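Local coordinates for 433aa long hypothetical phosphoribosylglycinamide formyl transferase (Pyrococcus horikoshii, PDB 2DWC), which belongs to the ATP-grasp proteins of the PurT type and holds adenosine-5'-diphosphate in its nucleotide cleft, at residues M119-L124 against H160-M165; T136-Y141 against V201-D206; G274-E279 against N290-R295. All blocks are in the same frame, centred on the assembly; numbering follows the deposited sequence.

Interaction 1 of 3, residues M119-L124 against H160-M165; sequences MHRERL and HTKAIM. With ADP (adenosine-5'-diphosphate), chain H.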
loop_
_atom_site.group_PDB
_atom_site.type_symbol
_atom_site.label_atom_id
_atom_site.label_comp_id
_atom_site.label_asym_id
_atom_site.label_seq_id
_atom_site.Cartn_x
_atom_site.Cartn_y
_atom_site.Cartn_z
ATOM N N MET B 119 -26.547 -1.929 13.797
ATOM C CA MET B 119 -26.999 -0.562 13.670
ATOM C C MET B 119 -28.122 -0.165 14.629
ATOM O O MET B 119 -28.567 0.975 14.617
ATOM C CB MET B 119 -27.412 -0.309 12.227
ATOM C CG MET B 119 -28.530 -1.164 11.745
ATOM S SD MET B 119 -30.056 -0.379 12.241
ATOM C CE MET B 119 -29.960 1.181 11.232
ATOM N N HIS B 120 -28.546 -1.108 15.462
ATOM C CA HIS B 120 -29.636 -0.879 16.424
ATOM C C HIS B 120 -29.090 -1.213 17.818
ATOM O O HIS B 120 -28.826 -2.382 18.119
ATOM C CB HIS B 120 -30.796 -1.796 16.061
ATOM C CG HIS B 120 -32.083 -1.449 16.745
ATOM N ND1 HIS B 120 -32.309 -1.696 18.086
ATOM C CD2 HIS B 120 -33.225 -0.900 16.267
ATOM C CE1 HIS B 120 -33.537 -1.321 18.400
ATOM N NE2 HIS B 120 -34.115 -0.834 17.313
ATOM N N ARG B 121 -28.962 -0.202 18.674
ATOM C CA ARG B 121 -28.363 -0.434 19.981
ATOM C C ARG B 121 -29.036 -1.506 20.831
ATOM O O ARG B 121 -28.364 -2.186 21.613
ATOM C CB ARG B 121 -28.246 0.870 20.779
ATOM C CG ARG B 121 -27.399 1.948 20.127
ATOM C CD ARG B 121 -27.125 3.001 21.152
ATOM N NE ARG B 121 -26.585 4.214 20.573
ATOM C CZ ARG B 121 -25.300 4.419 20.313
ATOM N NH1 ARG B 121 -24.398 3.479 20.575
ATOM N NH2 ARG B 121 -24.920 5.592 19.820
ATOM N N GLU B 122 -30.347 -1.684 20.675
ATOM C CA GLU B 122 -31.041 -2.707 21.456
ATOM C C GLU B 122 -30.795 -4.108 20.885
ATOM O O GLU B 122 -30.508 -5.051 21.609
ATOM C CB GLU B 122 -32.551 -2.428 21.507
ATOM C CG GLU B 122 -33.277 -3.502 22.310
ATOM C CD GLU B 122 -34.747 -3.189 22.525
ATOM O OE1 GLU B 122 -35.393 -3.919 23.301
ATOM O OE2 GLU B 122 -35.240 -2.225 21.916
ATOM N N ARG B 123 -30.906 -4.255 19.567
ATOM C CA ARG B 123 -30.649 -5.559 18.991
ATOM C C ARG B 123 -29.199 -5.981 19.310
ATOM O O ARG B 123 -28.930 -7.134 19.621
ATOM C CB ARG B 123 -30.869 -5.530 17.471
ATOM C CG ARG B 123 -32.316 -5.239 17.049
ATOM C CD ARG B 123 -32.551 -5.559 15.560
ATOM N NE ARG B 123 -31.939 -4.590 14.643
ATOM C CZ ARG B 123 -32.617 -3.653 13.975
ATOM N NH1 ARG B 123 -33.934 -3.558 14.123
ATOM N NH2 ARG B 123 -31.986 -2.817 13.152
ATOM N N LEU B 124 -28.281 -5.032 19.244
ATOM C CA LEU B 124 -26.875 -5.332 19.498
ATOM C C LEU B 124 -26.619 -5.705 20.957
ATOM O O LEU B 124 -26.013 -6.735 21.245
ATOM C CB LEU B 124 -26.008 -4.133 19.138
ATOM C CG LEU B 124 -24.507 -4.386 19.271
ATOM C CD1 LEU B 124 -24.135 -5.643 18.468
ATOM C CD2 LEU B 124 -23.753 -3.148 18.786
ATOM N N HIS B 160 -25.100 7.149 30.987
ATOM C CA HIS B 160 -25.068 7.503 29.569
ATOM C C HIS B 160 -26.395 7.152 28.900
ATOM O O HIS B 160 -26.853 6.021 29.021
ATOM C CB HIS B 160 -23.958 6.714 28.855
ATOM C CG HIS B 160 -22.589 6.993 29.382
ATOM N ND1 HIS B 160 -21.752 7.930 28.815
ATOM C CD2 HIS B 160 -21.919 6.482 30.442
ATOM C CE1 HIS B 160 -20.625 7.983 29.502
ATOM N NE2 HIS B 160 -20.700 7.115 30.494
ATOM N N THR B 161 -26.989 8.099 28.186
ATOM C CA THR B 161 -28.236 7.826 27.469
ATOM C C THR B 161 -27.897 7.872 25.979
ATOM O O THR B 161 -27.230 8.795 25.524
ATOM C CB THR B 161 -29.329 8.892 27.739
ATOM O OG1 THR B 161 -28.847 10.184 27.362
ATOM C CG2 THR B 161 -29.706 8.911 29.213
ATOM N N LYS B 162 -28.366 6.887 25.228
ATOM C CA LYS B 162 -28.072 6.835 23.795
ATOM C C LYS B 162 -29.303 6.464 22.994
ATOM O O LYS B 162 -30.062 5.565 23.372
ATOM C CB LYS B 162 -26.964 5.803 23.516
ATOM C CG LYS B 162 -25.746 5.896 24.433
ATOM C CD LYS B 162 -24.818 4.668 24.285
ATOM C CE LYS B 162 -23.681 4.677 25.327
ATOM N NZ LYS B 162 -22.749 3.512 25.136
ATOM N N ALA B 163 -29.493 7.163 21.877
ATOM C CA ALA B 163 -30.605 6.891 20.980
ATOM C C ALA B 163 -30.384 5.491 20.398
ATOM O O ALA B 163 -29.255 5.132 20.028
ATOM C CB ALA B 163 -30.632 7.936 19.871
ATOM N N ILE B 164 -31.448 4.700 20.313
ATOM C CA ILE B 164 -31.335 3.330 19.802
ATOM C C ILE B 164 -30.813 3.220 18.361
ATOM O O ILE B 164 -30.252 2.193 17.972
ATOM C CB ILE B 164 -32.689 2.590 19.936
ATOM C CG1 ILE B 164 -32.500 1.326 20.776
ATOM C CG2 ILE B 164 -33.254 2.242 18.566
ATOM C CD1 ILE B 164 -31.984 1.597 22.181
ATOM N N MET B 165 -30.999 4.275 17.576
ATOM C CA MET B 165 -30.514 4.297 16.194
ATOM C C MET B 165 -29.940 5.661 15.850
ATOM O O MET B 165 -30.570 6.689 16.103
ATOM C CB MET B 165 -31.637 3.941 15.227
ATOM C CG MET B 165 -31.593 2.494 14.781
ATOM S SD MET B 165 -33.073 1.987 13.876
ATOM C CE MET B 165 -32.847 2.837 12.283
HETATM P PB ADP H . -20.878 5.577 19.273
HETATM O O1B ADP H . -20.613 4.687 18.120
HETATM O O2B ADP H . -19.874 6.766 19.689
HETATM O O3B ADP H . -22.360 5.781 19.865
HETATM P PA ADP H . -20.878 4.842 21.980
HETATM O O1A ADP H . -21.946 5.861 22.088
HETATM O O2A ADP H . -21.381 3.411 22.514
HETATM O O3A ADP H . -20.401 4.602 20.461
HETATM O "O5'" ADP H . -19.575 5.243 22.830
HETATM C "C5'" ADP H . -18.886 6.467 22.565
HETATM C "C4'" ADP H . -17.949 6.767 23.733
HETATM O "O4'" ADP H . -18.658 7.212 24.900
HETATM C "C3'" ADP H . -17.256 5.476 24.165
HETATM O "O3'" ADP H . -16.153 5.222 23.290
HETATM C "C2'" ADP H . -16.746 5.958 25.521
HETATM O "O2'" ADP H . -15.711 6.924 25.321
HETATM C "C1'" ADP H . -18.002 6.651 26.052
HETATM N N9 ADP H . -18.933 5.673 26.661
HETATM C C8 ADP H . -19.967 5.089 26.065
HETATM N N7 ADP H . -20.587 4.288 26.933
HETATM C C5 ADP H . -19.945 4.369 28.088
HETATM C C6 ADP H . -20.109 3.770 29.336
HETATM N N6 ADP H . -21.128 2.948 29.560
HETATM N N1 ADP H . -19.240 4.066 30.313
HETATM C C2 ADP H . -18.245 4.911 30.115
HETATM N N3 ADP H . -18.062 5.500 28.944
HETATM C C4 ADP H . -18.886 5.251 27.921
HETATM O O HOH W 1 -26.868 7.954 20.532
#
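At the phosphate end of the nucleotide pocket of this ATP-grasp fold, Arg121, on the first turn of helix 121-132, meets Ala163, the last residue of strand 159-163, and Ile164 just beyond it. Two bonds tie the helix start down: Arg121 N gives a nearly straight bond to Ile164 O (2.8 Å, 166°), and Arg121 NE gives a more bent one to Ala163 O at 2.9 Å. That second oxygen lies at the guanidinium edge, while the Lys162 side chain crosses Arg121 at about a right angle and lies over one guanidinium face, with its CB 3.4 Å from Arg121 NE. Extended from CG to NE, the chain puts NE at Ala163 O; beyond it NH2 donates to ADP O3B at 2.6 Å and NH1 adds a weak bond to the same oxygen. A water accepts from Arg121 NH2 and, weakly, from Ala163 N.

Lys162 is extended too, and its NZ reaches ADP N7 at 2.9 Å as well as O2A; Glu202 is its salt-bridge partner. Farther up the strand, the His160 ring lies with one face over the adenine.

His120 is the N-cap. With CG anti to its backbone N (chi1 -166°), ND1 accepts from Arg123 N at 3.3 Å and weakly from Glu122 N. Ile164 CG2 sits over one face of that ring in a CH-pi contact, offset toward NE2, and Met165 SD comes in obliquely beside CD2. The methyl tips of Met119 and Met165 press together, CE to CE, at 3.5 Å, tighter than usual for carbons.

The NE bond to Ala163 O and the NH2 bond to O3B, both near the guanidinium plane, hold its orientation; the phosphate's negative charge probably offsets Arg121 and Lys162.

Interaction 2 of 3, residues T136-Y141 against V201-D206; sequences TSRYMY and VEEHID. With ADP (adenosine-5'-diphosphate), chain H.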
loop_
_atom_site.group_PDB
_atom_site.type_symbol
_atom_site.label_atom_id
_atom_site.label_comp_id
_atom_site.label_asym_id
_atom_site.label_seq_id
_atom_site.Cartn_x
_atom_site.Cartn_y
_atom_site.Cartn_z
ATOM N N THR B 136 -21.075 -6.567 30.029
ATOM C CA THR B 136 -21.289 -5.238 29.467
ATOM C C THR B 136 -21.693 -4.335 30.606
ATOM O O THR B 136 -21.921 -4.806 31.724
ATOM C CB THR B 136 -22.469 -5.184 28.477
ATOM O OG1 THR B 136 -23.699 -5.309 29.207
ATOM C CG2 THR B 136 -22.387 -6.296 27.446
ATOM N N SER B 137 -21.767 -3.047 30.319
ATOM C CA SER B 137 -22.221 -2.067 31.300
ATOM C C SER B 137 -23.657 -2.428 31.677
ATOM O O SER B 137 -24.382 -3.027 30.882
ATOM C CB SER B 137 -22.216 -0.670 30.687
ATOM O OG SER B 137 -23.111 -0.575 29.576
ATOM N N ARG B 138 -24.079 -2.080 32.888
ATOM C CA ARG B 138 -25.463 -2.335 33.280
ATOM C C ARG B 138 -26.303 -1.370 32.482
ATOM O O ARG B 138 -25.900 -0.233 32.247
ATOM C CB ARG B 138 -25.686 -2.058 34.775
ATOM C CG ARG B 138 -24.879 -2.947 35.684
ATOM C CD ARG B 138 -24.969 -2.447 37.122
ATOM N NE ARG B 138 -23.900 -2.994 37.950
ATOM C CZ ARG B 138 -23.761 -4.288 38.218
ATOM N NH1 ARG B 138 -24.632 -5.159 37.722
ATOM N NH2 ARG B 138 -22.749 -4.714 38.974
ATOM N N TYR B 139 -27.503 -1.788 32.100
ATOM C CA TYR B 139 -28.324 -0.911 31.290
ATOM C C TYR B 139 -29.823 -1.197 31.422
ATOM O O TYR B 139 -30.229 -2.224 31.976
ATOM C CB TYR B 139 -27.938 -1.088 29.818
ATOM C CG TYR B 139 -28.286 -2.477 29.327
ATOM C CD1 TYR B 139 -27.451 -3.570 29.595
ATOM C CD2 TYR B 139 -29.505 -2.730 28.669
ATOM C CE1 TYR B 139 -27.819 -4.856 29.233
ATOM C CE2 TYR B 139 -29.881 -4.033 28.302
ATOM C CZ TYR B 139 -29.037 -5.086 28.591
ATOM O OH TYR B 139 -29.407 -6.364 28.252
ATOM N N MET B 140 -30.609 -0.297 30.843
ATOM C CA MET B 140 -32.070 -0.367 30.786
ATOM C C MET B 140 -32.506 0.441 29.573
ATOM O O MET B 140 -31.797 1.339 29.142
ATOM C CB MET B 140 -32.696 0.284 32.015
ATOM C CG MET B 140 -32.488 -0.462 33.287
ATOM S SD MET B 140 -33.317 0.424 34.638
ATOM C CE MET B 140 -34.935 0.609 33.961
ATOM N N TYR B 141 -33.686 0.153 29.040
ATOM C CA TYR B 141 -34.180 0.927 27.909
ATOM C C TYR B 141 -35.345 1.790 28.377
ATOM O O TYR B 141 -36.003 1.470 29.370
ATOM C CB TYR B 141 -34.683 0.016 26.788
ATOM C CG TYR B 141 -33.656 -0.972 26.282
ATOM C CD1 TYR B 141 -33.733 -2.327 26.630
ATOM C CD2 TYR B 141 -32.598 -0.555 25.497
ATOM C CE1 TYR B 141 -32.778 -3.237 26.204
ATOM C CE2 TYR B 141 -31.619 -1.462 25.059
ATOM C CZ TYR B 141 -31.715 -2.792 25.412
ATOM O OH TYR B 141 -30.777 -3.700 24.995
ATOM N N VAL B 201 -30.064 3.329 28.500
ATOM C CA VAL B 201 -29.431 4.043 29.595
ATOM C C VAL B 201 -28.402 3.109 30.201
ATOM O O VAL B 201 -28.748 2.006 30.636
ATOM C CB VAL B 201 -30.470 4.419 30.700
ATOM C CG1 VAL B 201 -29.763 5.159 31.831
ATOM C CG2 VAL B 201 -31.569 5.298 30.103
ATOM N N GLU B 202 -27.142 3.544 30.251
ATOM C CA GLU B 202 -26.081 2.687 30.774
ATOM C C GLU B 202 -25.321 3.268 31.952
ATOM O O GLU B 202 -25.113 4.477 32.024
ATOM C CB GLU B 202 -25.023 2.413 29.683
ATOM C CG GLU B 202 -25.565 1.869 28.378
ATOM C CD GLU B 202 -24.448 1.653 27.340
ATOM O OE1 GLU B 202 -24.762 1.492 26.148
ATOM O OE2 GLU B 202 -23.261 1.643 27.732
ATOM N N GLU B 203 -24.834 2.388 32.826
ATOM C CA GLU B 203 -24.008 2.860 33.934
ATOM C C GLU B 203 -22.669 3.372 33.377
ATOM O O GLU B 203 -22.193 2.903 32.330
ATOM C CB GLU B 203 -23.727 1.735 34.926
ATOM C CG GLU B 203 -23.126 0.525 34.298
ATOM C CD GLU B 203 -22.328 -0.308 35.273
ATOM O OE1 GLU B 203 -22.140 -1.497 34.988
ATOM O OE2 GLU B 203 -21.880 0.219 36.317
ATOM N N HIS B 204 -22.062 4.334 34.066
ATOM C CA HIS B 204 -20.782 4.867 33.625
ATOM C C HIS B 204 -19.656 3.927 34.020
ATOM O O HIS B 204 -19.522 3.565 35.189
ATOM C CB HIS B 204 -20.522 6.243 34.237
ATOM C CG HIS B 204 -19.189 6.818 33.868
ATOM N ND1 HIS B 204 -18.886 7.226 32.587
ATOM C CD2 HIS B 204 -18.073 7.031 34.606
ATOM C CE1 HIS B 204 -17.641 7.669 32.550
ATOM N NE2 HIS B 204 -17.125 7.560 33.762
ATOM N N ILE B 205 -18.851 3.512 33.047
ATOM C CA ILE B 205 -17.728 2.630 33.335
ATOM C C ILE B 205 -16.469 3.480 33.470
ATOM O O ILE B 205 -16.142 4.279 32.586
ATOM C CB ILE B 205 -17.505 1.586 32.211
ATOM C CG1 ILE B 205 -18.749 0.702 32.051
ATOM C CG2 ILE B 205 -16.318 0.698 32.560
ATOM C CD1 ILE B 205 -19.152 -0.012 33.343
ATOM N N ASP B 206 -15.788 3.353 34.602
ATOM C CA ASP B 206 -14.556 4.104 34.796
ATOM C C ASP B 206 -13.474 3.168 34.273
ATOM O O ASP B 206 -13.023 2.267 34.979
ATOM C CB ASP B 206 -14.324 4.401 36.283
ATOM C CG ASP B 206 -13.153 5.351 36.513
ATOM O OD1 ASP B 206 -12.646 5.382 37.652
ATOM O OD2 ASP B 206 -12.748 6.069 35.561
HETATM P PB ADP H . -20.878 5.577 19.273
HETATM O O1B ADP H . -20.613 4.687 18.120
HETATM O O2B ADP H . -19.874 6.766 19.689
HETATM O O3B ADP H . -22.360 5.781 19.865
HETATM P PA ADP H . -20.878 4.842 21.980
HETATM O O1A ADP H . -21.946 5.861 22.088
HETATM O O2A ADP H . -21.381 3.411 22.514
HETATM O O3A ADP H . -20.401 4.602 20.461
HETATM O "O5'" ADP H . -19.575 5.243 22.830
HETATM C "C5'" ADP H . -18.886 6.467 22.565
HETATM C "C4'" ADP H . -17.949 6.767 23.733
HETATM O "O4'" ADP H . -18.658 7.212 24.900
HETATM C "C3'" ADP H . -17.256 5.476 24.165
HETATM O "O3'" ADP H . -16.153 5.222 23.290
HETATM C "C2'" ADP H . -16.746 5.958 25.521
HETATM O "O2'" ADP H . -15.711 6.924 25.321
HETATM C "C1'" ADP H . -18.002 6.651 26.052
HETATM N N9 ADP H . -18.933 5.673 26.661
HETATM C C8 ADP H . -19.967 5.089 26.065
HETATM N N7 ADP H . -20.587 4.288 26.933
HETATM C C5 ADP H . -19.945 4.369 28.088
HETATM C C6 ADP H . -20.109 3.770 29.336
HETATM N N6 ADP H . -21.128 2.948 29.560
HETATM N N1 ADP H . -19.240 4.066 30.313
HETATM C C2 ADP H . -18.245 4.911 30.115
HETATM N N3 ADP H . -18.062 5.500 28.944
HETATM C C4 ADP H . -18.886 5.251 27.921
#
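Strands 139-141 and 201-203 run antiparallel, their axes 4.8 Å apart at closest approach and at 170°, with Tyr139 and Glu202 as a non-hydrogen-bonded pair and Met140 and Val201 as a hydrogen-bonded one. Val201 N meets Met140 O at 2.7 Å and Met140 N returns the bond to Val201 O; two residues along, Glu203 N donates to Arg138 O.

Glu203 then turns its side chain back across the strands. Its CG stands between the backbone N and the carbonyl carbon (chi1 54°), and OE1 takes the N-H of Arg138 on its anti lone pair at 2.9 Å. The Arg138 side chain crosses this carboxylate obliquely: CG lies 3.2 Å from OE1, whereas NE makes only a long ion pair, the oxygen standing well out of the guanidinium plane.

Glu202 and Ser137 meet beside the adenine. Ser137 OG gives its hydrogen to Glu202 OE2 at 2.9 Å, arriving from above the carboxylate plane, and OE2 also accepts from ADP N6 at 3.1 Å. Ser137 OG has a further partner in Arg125, and Glu202 OE1 pairs with Lys162. Nearby, Glu203 O accepts from ADP N6 and Ile205 N donates to ADP N1 at 2.8 Å (170°).

Two acceptors thus take the N6 amino group while one backbone N-H serves N1, a pattern that reads the adenine edge, and Ser137 helps hold the Glu202 carboxylate in position.

Interaction 3 of 3, residues G274-E279 against N290-R295; sequences GIFGVE and NEVSPR. With ADP (adenosine-5'-diphosphate), chain H.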
loop_
_atom_site.group_PDB
_atom_site.type_symbol
_atom_site.label_atom_id
_atom_site.label_comp_id
_atom_site.label_asym_id
_atom_site.label_seq_id
_atom_site.Cartn_x
_atom_site.Cartn_y
_atom_site.Cartn_z
ATOM N N GLY B 274 -14.995 -12.027 7.492
ATOM C CA GLY B 274 -14.602 -10.623 7.488
ATOM C C GLY B 274 -14.013 -10.164 8.809
ATOM O O GLY B 274 -14.002 -10.905 9.803
ATOM N N ILE B 275 -13.480 -8.956 8.817
ATOM C CA ILE B 275 -12.946 -8.424 10.067
ATOM C C ILE B 275 -14.059 -7.665 10.810
ATOM O O ILE B 275 -14.969 -7.093 10.189
ATOM C CB ILE B 275 -11.714 -7.563 9.771
ATOM C CG1 ILE B 275 -10.792 -7.588 11.003
ATOM C CG2 ILE B 275 -12.118 -6.197 9.391
ATOM C CD1 ILE B 275 -9.412 -7.309 10.628
ATOM N N PHE B 276 -13.968 -7.651 12.144
ATOM C CA PHE B 276 -14.944 -6.998 12.996
ATOM C C PHE B 276 -14.185 -6.051 13.918
ATOM O O PHE B 276 -13.083 -6.372 14.342
ATOM C CB PHE B 276 -15.652 -8.048 13.899
ATOM C CG PHE B 276 -16.571 -8.985 13.159
ATOM C CD1 PHE B 276 -16.062 -10.034 12.402
ATOM C CD2 PHE B 276 -17.951 -8.811 13.213
ATOM C CE1 PHE B 276 -16.922 -10.904 11.696
ATOM C CE2 PHE B 276 -18.829 -9.689 12.511
ATOM C CZ PHE B 276 -18.299 -10.725 11.758
ATOM N N GLY B 277 -14.757 -4.900 14.224
ATOM C CA GLY B 277 -14.089 -4.005 15.154
ATOM C C GLY B 277 -14.888 -4.153 16.463
ATOM O O GLY B 277 -15.917 -3.500 16.668
ATOM N N VAL B 278 -14.432 -5.046 17.347
ATOM C CA VAL B 278 -15.149 -5.210 18.621
ATOM C C VAL B 278 -14.623 -4.204 19.636
ATOM O O VAL B 278 -13.450 -4.242 20.007
ATOM C CB VAL B 278 -14.954 -6.652 19.149
ATOM C CG1 VAL B 278 -15.840 -6.845 20.389
ATOM C CG2 VAL B 278 -15.289 -7.670 18.028
ATOM N N GLU B 279 -15.509 -3.332 20.125
ATOM C CA GLU B 279 -15.142 -2.262 21.038
ATOM C C GLU B 279 -15.313 -2.719 22.478
ATOM O O GLU B 279 -16.354 -3.247 22.811
ATOM C CB GLU B 279 -16.037 -1.055 20.783
ATOM C CG GLU B 279 -15.784 -0.343 19.437
ATOM C CD GLU B 279 -14.341 0.107 19.314
ATOM O OE1 GLU B 279 -13.794 0.639 20.314
ATOM O OE2 GLU B 279 -13.758 -0.069 18.220
ATOM N N ASN B 290 -18.533 -3.243 24.621
ATOM C CA ASN B 290 -19.314 -2.046 24.437
ATOM C C ASN B 290 -20.192 -2.200 23.210
ATOM O O ASN B 290 -21.404 -2.235 23.317
ATOM C CB ASN B 290 -18.382 -0.839 24.327
ATOM C CG ASN B 290 -19.107 0.431 23.935
ATOM O OD1 ASN B 290 -20.286 0.598 24.223
ATOM N ND2 ASN B 290 -18.379 1.353 23.297
ATOM N N GLU B 291 -19.581 -2.299 22.034
ATOM C CA GLU B 291 -20.390 -2.474 20.830
ATOM C C GLU B 291 -19.485 -3.114 19.770
ATOM O O GLU B 291 -18.380 -3.506 20.071
ATOM C CB GLU B 291 -20.911 -1.118 20.365
ATOM C CG GLU B 291 -19.815 -0.161 19.928
ATOM C CD GLU B 291 -20.352 1.227 19.631
ATOM O OE1 GLU B 291 -21.562 1.342 19.355
ATOM O OE2 GLU B 291 -19.564 2.194 19.656
ATOM N N VAL B 292 -19.956 -3.252 18.539
ATOM C CA VAL B 292 -19.100 -3.874 17.529
ATOM C C VAL B 292 -19.458 -3.368 16.132
ATOM O O VAL B 292 -20.630 -3.123 15.833
ATOM C CB VAL B 292 -19.224 -5.433 17.606
ATOM C CG1 VAL B 292 -20.652 -5.816 17.707
ATOM C CG2 VAL B 292 -18.608 -6.108 16.361
ATOM N N SER B 293 -18.444 -3.164 15.305
ATOM C CA SER B 293 -18.707 -2.752 13.919
ATOM C C SER B 293 -18.359 -3.986 13.095
ATOM O O SER B 293 -17.260 -4.523 13.204
ATOM C CB SER B 293 -17.817 -1.581 13.510
ATOM O OG SER B 293 -18.325 -1.058 12.306
ATOM N N PRO B 294 -19.303 -4.477 12.263
ATOM C CA PRO B 294 -19.033 -5.672 11.462
ATOM C C PRO B 294 -18.277 -5.384 10.161
ATOM O O PRO B 294 -18.681 -5.841 9.089
ATOM C CB PRO B 294 -20.438 -6.230 11.232
ATOM C CG PRO B 294 -21.224 -4.972 11.007
ATOM C CD PRO B 294 -20.690 -4.011 12.053
ATOM N N ARG B 295 -17.161 -4.676 10.300
ATOM C CA ARG B 295 -16.342 -4.280 9.148
ATOM C C ARG B 295 -15.145 -3.554 9.685
ATOM O O ARG B 295 -15.085 -3.245 10.878
ATOM C CB ARG B 295 -17.177 -3.309 8.271
ATOM C CG ARG B 295 -17.767 -2.075 8.992
ATOM C CD ARG B 295 -18.719 -1.317 7.997
ATOM N NE ARG B 295 -19.980 -1.022 8.643
ATOM C CZ ARG B 295 -21.125 -1.705 8.530
ATOM N NH1 ARG B 295 -21.308 -2.809 7.749
ATOM N NH2 ARG B 295 -22.118 -1.287 9.287
HETATM P PB ADP H . -20.878 5.577 19.273
HETATM O O1B ADP H . -20.613 4.687 18.120
HETATM O O2B ADP H . -19.874 6.766 19.689
HETATM O O3B ADP H . -22.360 5.781 19.865
HETATM P PA ADP H . -20.878 4.842 21.980
HETATM O O1A ADP H . -21.946 5.861 22.088
HETATM O O2A ADP H . -21.381 3.411 22.514
HETATM O O3A ADP H . -20.401 4.602 20.461
HETATM O "O5'" ADP H . -19.575 5.243 22.830
HETATM C "C5'" ADP H . -18.886 6.467 22.565
HETATM C "C4'" ADP H . -17.949 6.767 23.733
HETATM O "O4'" ADP H . -18.658 7.212 24.900
HETATM C "C3'" ADP H . -17.256 5.476 24.165
HETATM O "O3'" ADP H . -16.153 5.222 23.290
HETATM C "C2'" ADP H . -16.746 5.958 25.521
HETATM O "O2'" ADP H . -15.711 6.924 25.321
HETATM C "C1'" ADP H . -18.002 6.651 26.052
HETATM N N9 ADP H . -18.933 5.673 26.661
HETATM C C8 ADP H . -19.967 5.089 26.065
HETATM N N7 ADP H . -20.587 4.288 26.933
HETATM C C5 ADP H . -19.945 4.369 28.088
HETATM C C6 ADP H . -20.109 3.770 29.336
HETATM N N6 ADP H . -21.128 2.948 29.560
HETATM N N1 ADP H . -19.240 4.066 30.313
HETATM C C2 ADP H . -18.245 4.911 30.115
HETATM N N3 ADP H . -18.062 5.500 28.944
HETATM C C4 ADP H . -18.886 5.251 27.921
HETATM O O HOH W 2 -16.949 -8.180 8.644
HETATM O O HOH W 3 -15.203 1.697 22.572
#
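Val278 and Val292 lie on one face of the hairpin formed by strands 274-283 and 286-293, side by side, CG2 to CG2 at 4.0 Å, and packed against helix 253-270. Beside them Phe276 meets Pro294 and Val292: it crosses Pro294 at about a right angle, its CE2 4.0 Å from Pro294 CB, and Val292 CG2 lies at the edge of the phenyl ring.

Outward from there the backbones pair. Gly277 N donates to Ser293 O at 2.7 Å, Ser293 N returns to Gly277 O, and Glu279 N reaches Glu291 O. At the end away from the turn, a water donates to Ile275 O and, weakly, to Pro294 O.

Toward the nucleotide, Asn290 N donates to Glu279 O at 2.8 Å, and Glu291 N adds a weak bond to that oxygen. Glu279 and Glu291 run alongside each other, CB to CG 4.0 Å, but their carboxylate planes are 83° apart. Glu279 OE2 bonds to Thr212 and OE1 to His235, and a water links OE1 to Asn290 ND2. The Glu291 carboxylate comes up to the ADP phosphates.

Asn290 and Glu291 both facing Glu279 make a classic beta bulge, here at the phosphate side of the ATP-grasp nucleotide site.

All three contacts border the same ADP: interaction 1 at the phosphates and one adenine face, interaction 2 at the adenine edge, interaction 3 at the phosphates from another sheet. Interactions 1 and 2 share the antiparallel sheet, where strands 159-163 and 199-203 are neighbours; they touch through His160 with His204 and through Tyr141 against Glu122 and Ile164. Interaction 3 is the buried one, its centre about 7 Å from the centre of the chain, and its valines and phenylalanine pack against helix 253-270. It meets interaction 1 where Leu124 packs on Val292, but stays about 5 Å, nearest atoms, from interaction 2. The other two are partly buried and more polar.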